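Long-range contacts in Non-heme chloroperoxidase CPO-A1 (Streptomyces aureofaciens, PDB 1A8Q), which brominates organic substrates without a haem group or other cofactor and may serve as a chlorinating enzyme in 7-chlorotetracycline biosynthesis: residues E10-D15 with A51-G56; Q18-V23 with A45-I50; V91-G96 with V116-I121; H219-Q224 with L244-G249. All coordinates share one frame; numbering follows the deposited sequence.

Contact 1: residues E10-D15 with A51-G56; sequences EIFYKD and AHDRRG
Phe12 and Asp53 lie alongside each other and point the same way, with OD2 of the carboxylate 3.6 Å from Phe12 CD2 and the two flat groups turned 33° apart. Phe12 holds CG anti to its backbone N (chi1 -178°), which carries the CD2 side of the ring up to the acid. Ile11 and His52 form a second such pair: Ile11 CG2 reaches His52 CB at 3.8 Å and stands at the edge of the imidazole, near its plane. The other tip of Ile11, CD1, lies 3.8 Å from Arg55 N. Tyr13 meets His52 through CB, while its ring leads away.

The backbones run antiparallel. Tyr13 and His52 are a non-hydrogen-bonded pair; Lys14 and Ala51 are hydrogen-bonded, N to O at 2.9 Å one way and 3.0 Å the other. Asp53 N continues the pattern to Phe12 O at 2.9 Å. Lys14 NZ donates to a water lying between Ala51 O and Asp53 OD1, and also forms a salt bridge with Asp33. The carboxylate of Asp53 is further gripped by the backbone N atoms of Gly32 and His59.

In this mixed sheet of the alpha/beta hydrolase fold, strand 2-4 flanks 10-16 and strand 21-25 flanks 48-52, while Leu79 and Leu76 of helix 69-82 cover Tyr13 and His52.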
loop_
_atom_site.group_PDB
_atom_site.type_symbol
_atom_site.label_atom_id
_atom_site.label_comp_id
_atom_site.label_asym_id
_atom_site.label_seq_id
_atom_site.Cartn_x
_atom_site.Cartn_y
_atom_site.Cartn_z
ATOM N N GLU A 10 10.540 15.428 6.985
ATOM C CA GLU A 10 10.133 14.767 8.240
ATOM C C GLU A 10 9.077 13.720 7.935
ATOM O O GLU A 10 7.984 14.021 7.449
ATOM C CB GLU A 10 9.578 15.839 9.196
ATOM C CG GLU A 10 10.690 16.759 9.677
ATOM C CD GLU A 10 10.188 17.786 10.682
ATOM O OE1 GLU A 10 9.123 18.375 10.455
ATOM O OE2 GLU A 10 10.867 17.946 11.714
ATOM N N ILE A 11 9.393 12.454 8.238
ATOM C CA ILE A 11 8.429 11.374 7.990
ATOM C C ILE A 11 7.799 11.016 9.332
ATOM O O ILE A 11 8.523 10.632 10.262
ATOM C CB ILE A 11 9.154 10.155 7.403
ATOM C CG1 ILE A 11 9.649 10.468 5.966
ATOM C CG2 ILE A 11 8.262 8.900 7.327
ATOM C CD1 ILE A 11 8.569 10.826 4.973
ATOM N N PHE A 12 6.488 11.189 9.410
ATOM C CA PHE A 12 5.799 10.889 10.687
ATOM C C PHE A 12 5.548 9.393 10.769
ATOM O O PHE A 12 5.177 8.811 9.745
ATOM C CB PHE A 12 4.432 11.608 10.696
ATOM C CG PHE A 12 3.686 11.388 12.008
ATOM C CD1 PHE A 12 3.970 12.192 13.104
ATOM C CD2 PHE A 12 2.725 10.412 12.083
ATOM C CE1 PHE A 12 3.263 11.981 14.292
ATOM C CE2 PHE A 12 2.043 10.191 13.284
ATOM C CZ PHE A 12 2.327 10.980 14.377
ATOM N N TYR A 13 5.608 8.766 11.949
ATOM C CA TYR A 13 5.276 7.352 12.008
ATOM C C TYR A 13 4.773 7.004 13.421
ATOM O O TYR A 13 5.075 7.735 14.362
ATOM C CB TYR A 13 6.435 6.388 11.624
ATOM C CG TYR A 13 7.644 6.537 12.538
ATOM C CD1 TYR A 13 8.569 7.542 12.430
ATOM C CD2 TYR A 13 7.791 5.573 13.543
ATOM C CE1 TYR A 13 9.644 7.641 13.299
ATOM C CE2 TYR A 13 8.888 5.636 14.412
ATOM C CZ TYR A 13 9.782 6.664 14.283
ATOM O OH TYR A 13 10.849 6.762 15.152
ATOM N N LYS A 14 4.012 5.934 13.451
ATOM C CA LYS A 14 3.573 5.303 14.701
ATOM C C LYS A 14 4.463 4.102 14.992
ATOM O O LYS A 14 4.855 3.426 14.040
ATOM C CB LYS A 14 2.154 4.761 14.492
ATOM C CG LYS A 14 1.119 5.891 14.460
ATOM C CD LYS A 14 -0.269 5.361 14.340
ATOM C CE LYS A 14 -0.969 5.535 13.005
ATOM N NZ LYS A 14 -0.931 6.968 12.539
ATOM N N ASP A 15 4.831 3.916 16.287
ATOM C CA ASP A 15 5.752 2.787 16.573
ATOM C C ASP A 15 5.251 2.175 17.878
ATOM O O ASP A 15 5.379 2.848 18.938
ATOM C CB ASP A 15 7.154 3.358 16.745
ATOM C CG ASP A 15 8.240 2.358 17.127
ATOM O OD1 ASP A 15 7.886 1.204 17.348
ATOM O OD2 ASP A 15 9.398 2.767 17.188
ATOM N N ALA A 51 4.067 2.180 11.417
ATOM C CA ALA A 51 3.395 2.586 10.162
ATOM C C ALA A 51 3.696 4.066 9.938
ATOM O O ALA A 51 3.394 4.908 10.777
ATOM C CB ALA A 51 1.892 2.356 10.177
ATOM N N HIS A 52 4.374 4.335 8.803
ATOM C CA HIS A 52 4.797 5.694 8.508
ATOM C C HIS A 52 3.836 6.322 7.518
ATOM O O HIS A 52 3.053 5.646 6.856
ATOM C CB HIS A 52 6.211 5.774 7.888
ATOM C CG HIS A 52 6.361 4.958 6.638
ATOM N ND1 HIS A 52 6.112 3.614 6.602
ATOM C CD2 HIS A 52 6.723 5.323 5.367
ATOM C CE1 HIS A 52 6.335 3.135 5.396
ATOM N NE2 HIS A 52 6.717 4.149 4.617
ATOM N N ASP A 53 3.863 7.657 7.463
ATOM C CA ASP A 53 3.084 8.396 6.492
ATOM C C ASP A 53 4.049 8.817 5.351
ATOM O O ASP A 53 5.100 9.413 5.633
ATOM C CB ASP A 53 2.566 9.708 7.119
ATOM C CG ASP A 53 1.484 9.468 8.186
ATOM O OD1 ASP A 53 0.958 8.353 8.345
ATOM O OD2 ASP A 53 1.138 10.469 8.863
ATOM N N ARG A 54 3.673 8.455 4.141
ATOM C CA ARG A 54 4.532 8.776 2.965
ATOM C C ARG A 54 4.705 10.293 2.885
ATOM O O ARG A 54 3.838 11.047 3.316
ATOM C CB ARG A 54 3.829 8.233 1.729
ATOM C CG ARG A 54 4.594 8.445 0.399
ATOM C CD ARG A 54 3.991 7.576 -0.729
ATOM N NE ARG A 54 4.196 6.168 -0.330
ATOM C CZ ARG A 54 3.213 5.335 -0.048
ATOM N NH1 ARG A 54 1.912 5.586 -0.136
ATOM N NH2 ARG A 54 3.549 4.085 0.354
ATOM N N ARG A 55 5.829 10.747 2.348
ATOM C CA ARG A 55 6.050 12.202 2.177
ATOM C C ARG A 55 4.811 12.799 1.555
ATOM O O ARG A 55 4.150 12.275 0.676
ATOM C CB ARG A 55 7.286 12.448 1.293
ATOM C CG ARG A 55 7.070 11.888 -0.118
ATOM C CD ARG A 55 8.415 11.717 -0.815
ATOM N NE ARG A 55 9.128 12.948 -1.075
ATOM C CZ ARG A 55 10.280 13.362 -0.557
ATOM N NH1 ARG A 55 11.038 12.757 0.324
ATOM N NH2 ARG A 55 10.745 14.549 -0.974
ATOM N N GLY A 56 4.417 14.024 2.074
ATOM C CA GLY A 56 3.213 14.626 1.499
ATOM C C GLY A 56 1.875 14.010 1.865
ATOM O O GLY A 56 0.857 14.362 1.279
HETATM O O HOH W 1 1.328 6.945 10.738
HETATM O O HOH W 2 -1.177 9.239 10.326
#

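Contact 2: residues Q18-V23 with A45-I50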
loop_
_atom_site.group_PDB
_atom_site.type_symbol
_atom_site.label_atom_id
_atom_site.label_comp_id
_atom_site.label_asym_id
_atom_site.label_seq_id
_atom_site.Cartn_x
_atom_site.Cartn_y
_atom_site.Cartn_z
ATOM N N GLN A 18 6.731 -4.032 21.311
ATOM C CA GLN A 18 8.069 -4.587 21.359
ATOM C C GLN A 18 8.045 -5.963 20.682
ATOM O O GLN A 18 6.997 -6.634 20.631
ATOM C CB GLN A 18 8.565 -4.745 22.802
ATOM C CG GLN A 18 9.347 -3.586 23.368
ATOM C CD GLN A 18 8.493 -2.446 23.870
ATOM O OE1 GLN A 18 8.667 -1.300 23.417
ATOM N NE2 GLN A 18 7.555 -2.737 24.767
ATOM N N GLY A 19 9.153 -6.324 20.051
ATOM C CA GLY A 19 9.104 -7.644 19.366
ATOM C C GLY A 19 9.613 -7.464 17.935
ATOM O O GLY A 19 10.192 -6.420 17.644
ATOM N N ARG A 20 9.491 -8.511 17.136
ATOM C CA ARG A 20 10.055 -8.426 15.770
ATOM C C ARG A 20 9.214 -7.371 15.040
ATOM O O ARG A 20 7.988 -7.453 15.136
ATOM C CB ARG A 20 9.896 -9.774 15.112
ATOM C CG ARG A 20 10.546 -9.975 13.788
ATOM C CD ARG A 20 10.436 -11.393 13.286
ATOM N NE ARG A 20 9.194 -11.905 12.727
ATOM C CZ ARG A 20 8.688 -11.485 11.561
ATOM N NH1 ARG A 20 9.326 -10.531 10.925
ATOM N NH2 ARG A 20 7.601 -12.055 11.080
ATOM N N PRO A 21 9.871 -6.553 14.251
ATOM C CA PRO A 21 9.152 -5.471 13.583
ATOM C C PRO A 21 8.370 -5.842 12.361
ATOM O O PRO A 21 8.853 -6.513 11.438
ATOM C CB PRO A 21 10.249 -4.474 13.218
ATOM C CG PRO A 21 11.562 -5.123 13.437
ATOM C CD PRO A 21 11.327 -6.445 14.089
ATOM N N VAL A 22 7.173 -5.273 12.271
ATOM C CA VAL A 22 6.261 -5.396 11.164
ATOM C C VAL A 22 6.011 -3.931 10.706
ATOM O O VAL A 22 5.494 -3.152 11.496
ATOM C CB VAL A 22 4.957 -6.076 11.510
ATOM C CG1 VAL A 22 4.096 -6.236 10.247
ATOM C CG2 VAL A 22 5.189 -7.435 12.176
ATOM N N VAL A 23 6.458 -3.608 9.506
ATOM C CA VAL A 23 6.385 -2.214 9.029
ATOM C C VAL A 23 5.333 -2.178 7.936
ATOM O O VAL A 23 5.402 -2.877 6.915
ATOM C CB VAL A 23 7.737 -1.722 8.504
ATOM C CG1 VAL A 23 7.613 -0.364 7.815
ATOM C CG2 VAL A 23 8.789 -1.654 9.620
ATOM N N ALA A 45 -0.310 -9.688 19.333
ATOM C CA ALA A 45 0.267 -11.005 19.088
ATOM C C ALA A 45 1.758 -11.029 19.371
ATOM O O ALA A 45 2.420 -12.060 19.123
ATOM C CB ALA A 45 -0.028 -11.418 17.655
ATOM N N GLY A 46 2.373 -9.988 19.877
ATOM C CA GLY A 46 3.752 -9.939 20.277
ATOM C C GLY A 46 4.798 -9.426 19.306
ATOM O O GLY A 46 6.006 -9.580 19.498
ATOM N N TYR A 47 4.331 -8.614 18.348
ATOM C CA TYR A 47 5.201 -7.954 17.398
ATOM C C TYR A 47 5.247 -6.431 17.646
ATOM O O TYR A 47 4.456 -5.975 18.473
ATOM C CB TYR A 47 4.664 -8.139 15.963
ATOM C CG TYR A 47 4.664 -9.632 15.575
ATOM C CD1 TYR A 47 5.818 -10.197 15.038
ATOM C CD2 TYR A 47 3.511 -10.371 15.704
ATOM C CE1 TYR A 47 5.798 -11.556 14.722
ATOM C CE2 TYR A 47 3.493 -11.733 15.389
ATOM C CZ TYR A 47 4.657 -12.288 14.918
ATOM O OH TYR A 47 4.651 -13.639 14.577
ATOM N N ARG A 48 6.251 -5.826 17.037
ATOM C CA ARG A 48 6.379 -4.342 17.076
ATOM C C ARG A 48 5.714 -3.892 15.770
ATOM O O ARG A 48 6.150 -4.361 14.714
ATOM C CB ARG A 48 7.829 -3.981 17.141
ATOM C CG ARG A 48 8.143 -2.497 17.152
ATOM C CD ARG A 48 9.628 -2.246 17.363
ATOM N NE ARG A 48 9.915 -0.812 17.251
ATOM C CZ ARG A 48 11.185 -0.386 17.270
ATOM N NH1 ARG A 48 12.199 -1.265 17.396
ATOM N NH2 ARG A 48 11.493 0.890 17.172
ATOM N N GLY A 49 4.810 -2.911 15.856
ATOM C CA GLY A 49 4.090 -2.538 14.619
ATOM C C GLY A 49 4.463 -1.090 14.332
ATOM O O GLY A 49 4.328 -0.240 15.213
ATOM N N ILE A 50 4.896 -0.835 13.080
ATOM C CA ILE A 50 5.307 0.509 12.727
ATOM C C ILE A 50 4.561 0.919 11.459
ATOM O O ILE A 50 4.412 0.125 10.536
ATOM C CB ILE A 50 6.828 0.554 12.426
ATOM C CG1 ILE A 50 7.611 0.436 13.749
ATOM C CG2 ILE A 50 7.277 1.841 11.743
ATOM C CD1 ILE A 50 8.985 -0.161 13.561
HETATM O O HOH W 3 12.006 -4.430 17.479
HETATM O O HOH W 4 7.946 -14.210 14.041
HETATM O O HOH W 5 7.957 -10.878 18.114
#
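Pro21, Val22 and Val23 pair in parallel with Arg48, Gly49 and Ile50, the short strand axes 4.7 Å apart at closest and inclined by 21°. Arg48 N bonds to Arg20 O, Val22 N to Arg48 O and Ile50 N to Val22 O, at 2.8 to 3.0 Å.

Next to the Pro21-Arg48 pair, Arg20 and Tyr47 run side by side, guanidinium and ring planes 83° apart. A bend at chi3 (76°) turns the guanidinium so that Tyr47 CD1 sits over one of its faces, with CE1 4.0 Å from Arg20 NE. NE gives its proton to a water that also makes a weak bond with Tyr47 OH, while NH1 binds Asp87 O and NH2 Leu272 O. Val22 CG2 packs on Tyr47 CB at 3.9 Å. Arg48 instead stretches out straight: its CB lies 3.4 Å from Gly19 O, a water joins that oxygen to NH1, and NH2 forms a salt bridge with Asp15. Gly46 ends the preceding helix in a Schellman motif.

The contact closes the beta-alpha-beta crossover through helix 36-44. Strand 88-93 lies beyond 21-25, strand 10-16 beyond 48-52, and Leu272 of helix 260-272 covers Val22 and Tyr47.

Contact 3: residues V91-G96 with V116-I121; sequences VAHSMG and VLLSAI
Val91, Ala92 and His93 pair in parallel with Val116, Leu117 and Leu118 just where the chain enters the nucleophile elbow of the alpha/beta hydrolase fold, the strand-turn-helix that presents the catalytic Ser94. Along the strands the packing is close. Ala92 N bonds to Val116 O at 2.9 Å, Leu118 N to Ala92 O at 2.8 Å, and Ser94 N to Leu118 O at 3.1 Å, all nearly along the C=O axis. Val91 and Val116 point the same way, with Val91 CG1 4.0 Å from Val116 CB.

Past the strand ends both chains bend and their grip loosens, although the whole region remains buried. Ser94 takes up the strained backbone angles of the elbow (phi 55°, psi -126°) inside a type II' turn from His93 to Gly96, closed by Gly96 N to His93 O. Opposite it, Ile121 N makes only a weak bond to Ser94 O, at 3.4 Å, and Ile121 CD1 touches Met95 CB at 4.2 Å. Ser94 N still ties the turn to Leu118 O, and Ser94 CA adds a CA-H...O contact to Ser119 O at 3.1 Å.

The triad is joined from here: Ser94 OG is hydrogen-bonded to His252 NE2, and His93 NE2 to His252 O. His93 CD2 touches Ser119 CB on the neighbouring segment, and one face of the His93 ring carries Ser94 CB 3.5 Å above the plane, over the ring centre.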
loop_
_atom_site.group_PDB
_atom_site.type_symbol
_atom_site.label_atom_id
_atom_site.label_comp_id
_atom_site.label_asym_id
_atom_site.label_seq_id
_atom_site.Cartn_x
_atom_site.Cartn_y
_atom_site.Cartn_z
ATOM N N VAL A 91 4.686 -4.947 5.040
ATOM C CA VAL A 91 3.322 -5.285 4.623
ATOM C C VAL A 91 2.842 -4.050 3.842
ATOM O O VAL A 91 2.860 -2.965 4.425
ATOM C CB VAL A 91 2.408 -5.455 5.840
ATOM C CG1 VAL A 91 0.977 -5.700 5.391
ATOM C CG2 VAL A 91 2.923 -6.600 6.737
ATOM N N ALA A 92 2.476 -4.218 2.587
ATOM C CA ALA A 92 2.122 -3.034 1.788
ATOM C C ALA A 92 0.754 -3.161 1.174
ATOM O O ALA A 92 0.313 -4.255 0.815
ATOM C CB ALA A 92 3.187 -2.956 0.673
ATOM N N HIS A 93 0.058 -2.014 1.052
ATOM C CA HIS A 93 -1.234 -2.047 0.344
ATOM C C HIS A 93 -1.163 -1.160 -0.907
ATOM O O HIS A 93 -0.525 -0.117 -0.858
ATOM C CB HIS A 93 -2.317 -1.439 1.276
ATOM C CG HIS A 93 -3.625 -1.205 0.599
ATOM N ND1 HIS A 93 -4.143 0.105 0.575
ATOM C CD2 HIS A 93 -4.511 -1.971 -0.039
ATOM C CE1 HIS A 93 -5.305 0.067 -0.059
ATOM N NE2 HIS A 93 -5.560 -1.181 -0.449
ATOM N N SER A 94 -1.787 -1.622 -1.985
ATOM C CA SER A 94 -1.958 -0.794 -3.197
ATOM C C SER A 94 -0.680 -0.240 -3.751
ATOM O O SER A 94 0.299 -0.983 -3.914
ATOM C CB SER A 94 -2.968 0.311 -2.745
ATOM O OG SER A 94 -3.581 0.865 -3.900
ATOM N N MET A 95 -0.525 1.107 -3.982
ATOM C CA MET A 95 0.727 1.639 -4.458
ATOM C C MET A 95 1.864 1.509 -3.498
ATOM O O MET A 95 3.038 1.557 -3.834
ATOM C CB MET A 95 0.616 3.105 -4.969
ATOM C CG MET A 95 0.443 4.078 -3.773
ATOM S SD MET A 95 0.881 5.759 -4.322
ATOM C CE MET A 95 2.622 5.819 -4.077
ATOM N N GLY A 96 1.612 1.228 -2.187
ATOM C CA GLY A 96 2.614 0.882 -1.205
ATOM C C GLY A 96 3.426 -0.359 -1.637
ATOM O O GLY A 96 4.581 -0.521 -1.293
ATOM N N VAL A 116 4.541 -8.885 2.524
ATOM C CA VAL A 116 3.141 -9.152 2.222
ATOM C C VAL A 116 2.689 -8.074 1.234
ATOM O O VAL A 116 2.876 -6.898 1.549
ATOM C CB VAL A 116 2.235 -9.036 3.472
ATOM C CG1 VAL A 116 0.781 -9.260 3.108
ATOM C CG2 VAL A 116 2.697 -10.063 4.534
ATOM N N LEU A 117 2.060 -8.475 0.145
ATOM C CA LEU A 117 1.574 -7.515 -0.854
ATOM C C LEU A 117 0.071 -7.629 -0.845
ATOM O O LEU A 117 -0.504 -8.609 -1.308
ATOM C CB LEU A 117 2.134 -7.894 -2.243
ATOM C CG LEU A 117 3.615 -7.617 -2.489
ATOM C CD1 LEU A 117 3.907 -8.135 -3.914
ATOM C CD2 LEU A 117 4.012 -6.156 -2.465
ATOM N N LEU A 118 -0.619 -6.633 -0.266
ATOM C CA LEU A 118 -2.082 -6.671 -0.226
ATOM C C LEU A 118 -2.664 -5.765 -1.282
ATOM O O LEU A 118 -2.409 -4.531 -1.253
ATOM C CB LEU A 118 -2.496 -6.112 1.187
ATOM C CG LEU A 118 -4.008 -5.947 1.387
ATOM C CD1 LEU A 118 -4.777 -7.253 1.354
ATOM C CD2 LEU A 118 -4.303 -5.279 2.753
ATOM N N SER A 119 -3.399 -6.326 -2.221
ATOM C CA SER A 119 -4.085 -5.575 -3.292
ATOM C C SER A 119 -3.111 -4.593 -3.916
ATOM O O SER A 119 -3.446 -3.404 -4.078
ATOM C CB SER A 119 -5.282 -4.816 -2.694
ATOM O OG SER A 119 -6.082 -5.725 -1.883
ATOM N N ALA A 120 -1.922 -5.068 -4.297
ATOM C CA ALA A 120 -0.834 -4.216 -4.676
ATOM C C ALA A 120 -0.649 -4.084 -6.187
ATOM O O ALA A 120 -0.989 -5.006 -6.924
ATOM C CB ALA A 120 0.454 -4.762 -4.048
ATOM N N ILE A 121 -0.039 -2.982 -6.582
ATOM C CA ILE A 121 0.155 -2.690 -7.991
ATOM C C ILE A 121 1.144 -3.536 -8.783
ATOM O O ILE A 121 0.945 -3.545 -10.012
ATOM C CB ILE A 121 0.502 -1.198 -8.188
ATOM C CG1 ILE A 121 1.847 -0.828 -7.565
ATOM C CG2 ILE A 121 -0.656 -0.318 -7.657
ATOM C CD1 ILE A 121 2.274 0.615 -7.877
#

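Contact 4: residues H219-Q224 with L244-G249; sequences HGDDDQ and LKVYEG
His219, Asp221 and Gly249 bury the most surface where the end of strand 215-220 meets that of strand 243-247. His219 joins the partner through its backbone: its N bonds to Lys245 O at 3.2 Å, and its O receives Tyr247 N at 2.8 Å in an almost straight bond (173°). Its imidazole leads away from the contact, and NE2 is hydrogen-bonded to Val226 O. Gly220 and Tyr247 form the last parallel bridge, after which Asp221 N reaches Tyr247 O at 3.1 Å.

Asp221 then replaces strand pairing with a side-chain bond. CG lies between the backbone N and the carbonyl carbon (chi1 71°), a torsion that swings OD1 across to Gly249 N at 2.7 Å; the N-H approaches from above the carboxylate plane, 39° out of it. The carbonyl O of Gly249 is linked to Asp222 OD2 through a water that donates to both, while Asp222 OD1 forms a salt bridge with Arg167.

These ties join the starts of the two loops that carry Asp223 and His252 of the catalytic triad, and are consistent with holding them in place; Asp223 OD2 is bonded to His252 ND1 and OD1 to the backbone N of Val225 and Val226. Asp221 OD2 and Glu248 OE2 stand 4.9 Å apart with like charges; both acids are exposed, so solvent probably screens the repulsion, and the Gly249 N-H would partly balance the charge of Asp221.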
loop_
_atom_site.group_PDB
_atom_site.type_symbol
_atom_site.label_atom_id
_atom_site.label_comp_id
_atom_site.label_asym_id
_atom_site.label_seq_id
_atom_site.Cartn_x
_atom_site.Cartn_y
_atom_site.Cartn_z
ATOM N N HIS A 219 -5.271 -10.678 -2.536
ATOM C CA HIS A 219 -5.925 -9.714 -3.417
ATOM C C HIS A 219 -7.385 -10.099 -3.523
ATOM O O HIS A 219 -7.693 -11.311 -3.590
ATOM C CB HIS A 219 -5.265 -9.800 -4.811
ATOM C CG HIS A 219 -5.242 -8.525 -5.598
ATOM N ND1 HIS A 219 -4.097 -7.876 -5.847
ATOM C CD2 HIS A 219 -6.255 -7.812 -6.151
ATOM C CE1 HIS A 219 -4.334 -6.755 -6.543
ATOM N NE2 HIS A 219 -5.637 -6.707 -6.728
ATOM N N GLY A 220 -8.258 -9.107 -3.533
ATOM C CA GLY A 220 -9.691 -9.415 -3.655
ATOM C C GLY A 220 -10.004 -9.586 -5.141
ATOM O O GLY A 220 -9.479 -8.827 -5.960
ATOM N N ASP A 221 -11.012 -10.398 -5.461
ATOM C CA ASP A 221 -11.383 -10.488 -6.876
ATOM C C ASP A 221 -12.528 -9.579 -7.251
ATOM O O ASP A 221 -13.017 -9.652 -8.371
ATOM C CB ASP A 221 -11.687 -11.951 -7.236
ATOM C CG ASP A 221 -12.960 -12.464 -6.649
ATOM O OD1 ASP A 221 -13.795 -11.737 -6.066
ATOM O OD2 ASP A 221 -13.169 -13.713 -6.810
ATOM N N ASP A 222 -12.937 -8.655 -6.351
ATOM C CA ASP A 222 -13.816 -7.574 -6.746
ATOM C C ASP A 222 -13.119 -6.221 -6.531
ATOM O O ASP A 222 -13.737 -5.227 -6.096
ATOM C CB ASP A 222 -15.155 -7.617 -5.996
ATOM C CG ASP A 222 -16.169 -6.668 -6.591
ATOM O OD1 ASP A 222 -16.168 -6.452 -7.821
ATOM O OD2 ASP A 222 -16.939 -6.044 -5.829
ATOM N N ASP A 223 -11.817 -6.226 -6.775
ATOM C CA ASP A 223 -11.026 -4.984 -6.618
ATOM C C ASP A 223 -11.249 -4.130 -7.863
ATOM O O ASP A 223 -10.805 -4.416 -8.980
ATOM C CB ASP A 223 -9.574 -5.358 -6.358
ATOM C CG ASP A 223 -8.727 -4.185 -5.925
ATOM O OD1 ASP A 223 -9.004 -3.069 -6.439
ATOM O OD2 ASP A 223 -7.818 -4.395 -5.112
ATOM N N GLN A 224 -11.929 -3.008 -7.620
ATOM C CA GLN A 224 -12.297 -2.102 -8.729
ATOM C C GLN A 224 -11.261 -1.032 -8.943
ATOM O O GLN A 224 -11.470 -0.094 -9.753
ATOM C CB GLN A 224 -13.661 -1.483 -8.367
ATOM C CG GLN A 224 -14.814 -2.452 -8.281
ATOM C CD GLN A 224 -16.143 -1.861 -7.859
ATOM O OE1 GLN A 224 -16.367 -0.661 -8.044
ATOM N NE2 GLN A 224 -17.037 -2.677 -7.315
ATOM N N LEU A 244 -0.181 -17.157 -2.985
ATOM C CA LEU A 244 -1.267 -16.239 -3.344
ATOM C C LEU A 244 -2.535 -16.637 -2.608
ATOM O O LEU A 244 -2.853 -17.831 -2.498
ATOM C CB LEU A 244 -1.541 -16.285 -4.852
ATOM C CG LEU A 244 -2.802 -15.601 -5.370
ATOM C CD1 LEU A 244 -2.624 -14.068 -5.332
ATOM C CD2 LEU A 244 -3.080 -15.984 -6.830
ATOM N N LYS A 245 -3.263 -15.678 -2.001
ATOM C CA LYS A 245 -4.550 -15.964 -1.407
ATOM C C LYS A 245 -5.563 -15.023 -2.058
ATOM O O LYS A 245 -5.424 -13.797 -1.881
ATOM C CB LYS A 245 -4.560 -15.787 0.125
ATOM C CG LYS A 245 -3.759 -16.850 0.869
ATOM C CD LYS A 245 -3.873 -16.727 2.400
ATOM C CE LYS A 245 -3.330 -18.040 2.996
ATOM N NZ LYS A 245 -3.757 -18.190 4.413
ATOM N N VAL A 246 -6.486 -15.539 -2.837
ATOM C CA VAL A 246 -7.534 -14.748 -3.461
ATOM C C VAL A 246 -8.692 -14.590 -2.473
ATOM O O VAL A 246 -9.184 -15.576 -1.932
ATOM C CB VAL A 246 -8.041 -15.362 -4.765
ATOM C CG1 VAL A 246 -9.227 -14.591 -5.345
ATOM C CG2 VAL A 246 -6.816 -15.421 -5.687
ATOM N N TYR A 247 -9.102 -13.337 -2.252
ATOM C CA TYR A 247 -10.250 -13.119 -1.343
ATOM C C TYR A 247 -11.480 -12.943 -2.204
ATOM O O TYR A 247 -11.705 -11.875 -2.801
ATOM C CB TYR A 247 -10.010 -11.898 -0.446
ATOM C CG TYR A 247 -9.171 -12.117 0.786
ATOM C CD1 TYR A 247 -8.265 -13.151 0.930
ATOM C CD2 TYR A 247 -9.249 -11.198 1.843
ATOM C CE1 TYR A 247 -7.475 -13.309 2.064
ATOM C CE2 TYR A 247 -8.444 -11.298 2.937
ATOM C CZ TYR A 247 -7.629 -12.399 3.103
ATOM O OH TYR A 247 -6.824 -12.456 4.195
ATOM N N GLU A 248 -12.322 -13.970 -2.304
ATOM C CA GLU A 248 -13.510 -13.896 -3.150
ATOM C C GLU A 248 -14.472 -12.817 -2.675
ATOM O O GLU A 248 -14.839 -12.741 -1.515
ATOM C CB GLU A 248 -14.214 -15.289 -3.184
ATOM C CG GLU A 248 -13.333 -16.299 -3.906
ATOM C CD GLU A 248 -14.064 -17.551 -4.355
ATOM O OE1 GLU A 248 -15.213 -17.789 -3.930
ATOM O OE2 GLU A 248 -13.446 -18.307 -5.146
ATOM N N GLY A 249 -14.918 -11.977 -3.596
ATOM C CA GLY A 249 -15.855 -10.905 -3.319
ATOM C C GLY A 249 -15.274 -9.691 -2.615
ATOM O O GLY A 249 -16.087 -8.806 -2.259
HETATM O O HOH W 6 -17.447 -6.671 -3.351
#

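How the contacts relate
All four contacts join neighbouring strands of one mixed sheet. Contacts 1 and 2 share strand 48-52, their centres about 16 Å apart, and contact 2 falls within the chain span of contact 1; contacts 3 and 4 follow in series. Strands 21-25 and 88-93 connect contact 2 to contact 3, as 112-118 and 215-220 connect contact 3 to contact 4, where Ser119 CB lies 3.5 Å from Asp223 OD2. Contacts 1 and 4 lie on opposite sides of the chain's centre, about 28 Å apart between centres. Contact 3, near the middle, holds the catalytic Ser94 and contact 4 the triad's Asp223, so the sheet brings distant sequence together into one active site.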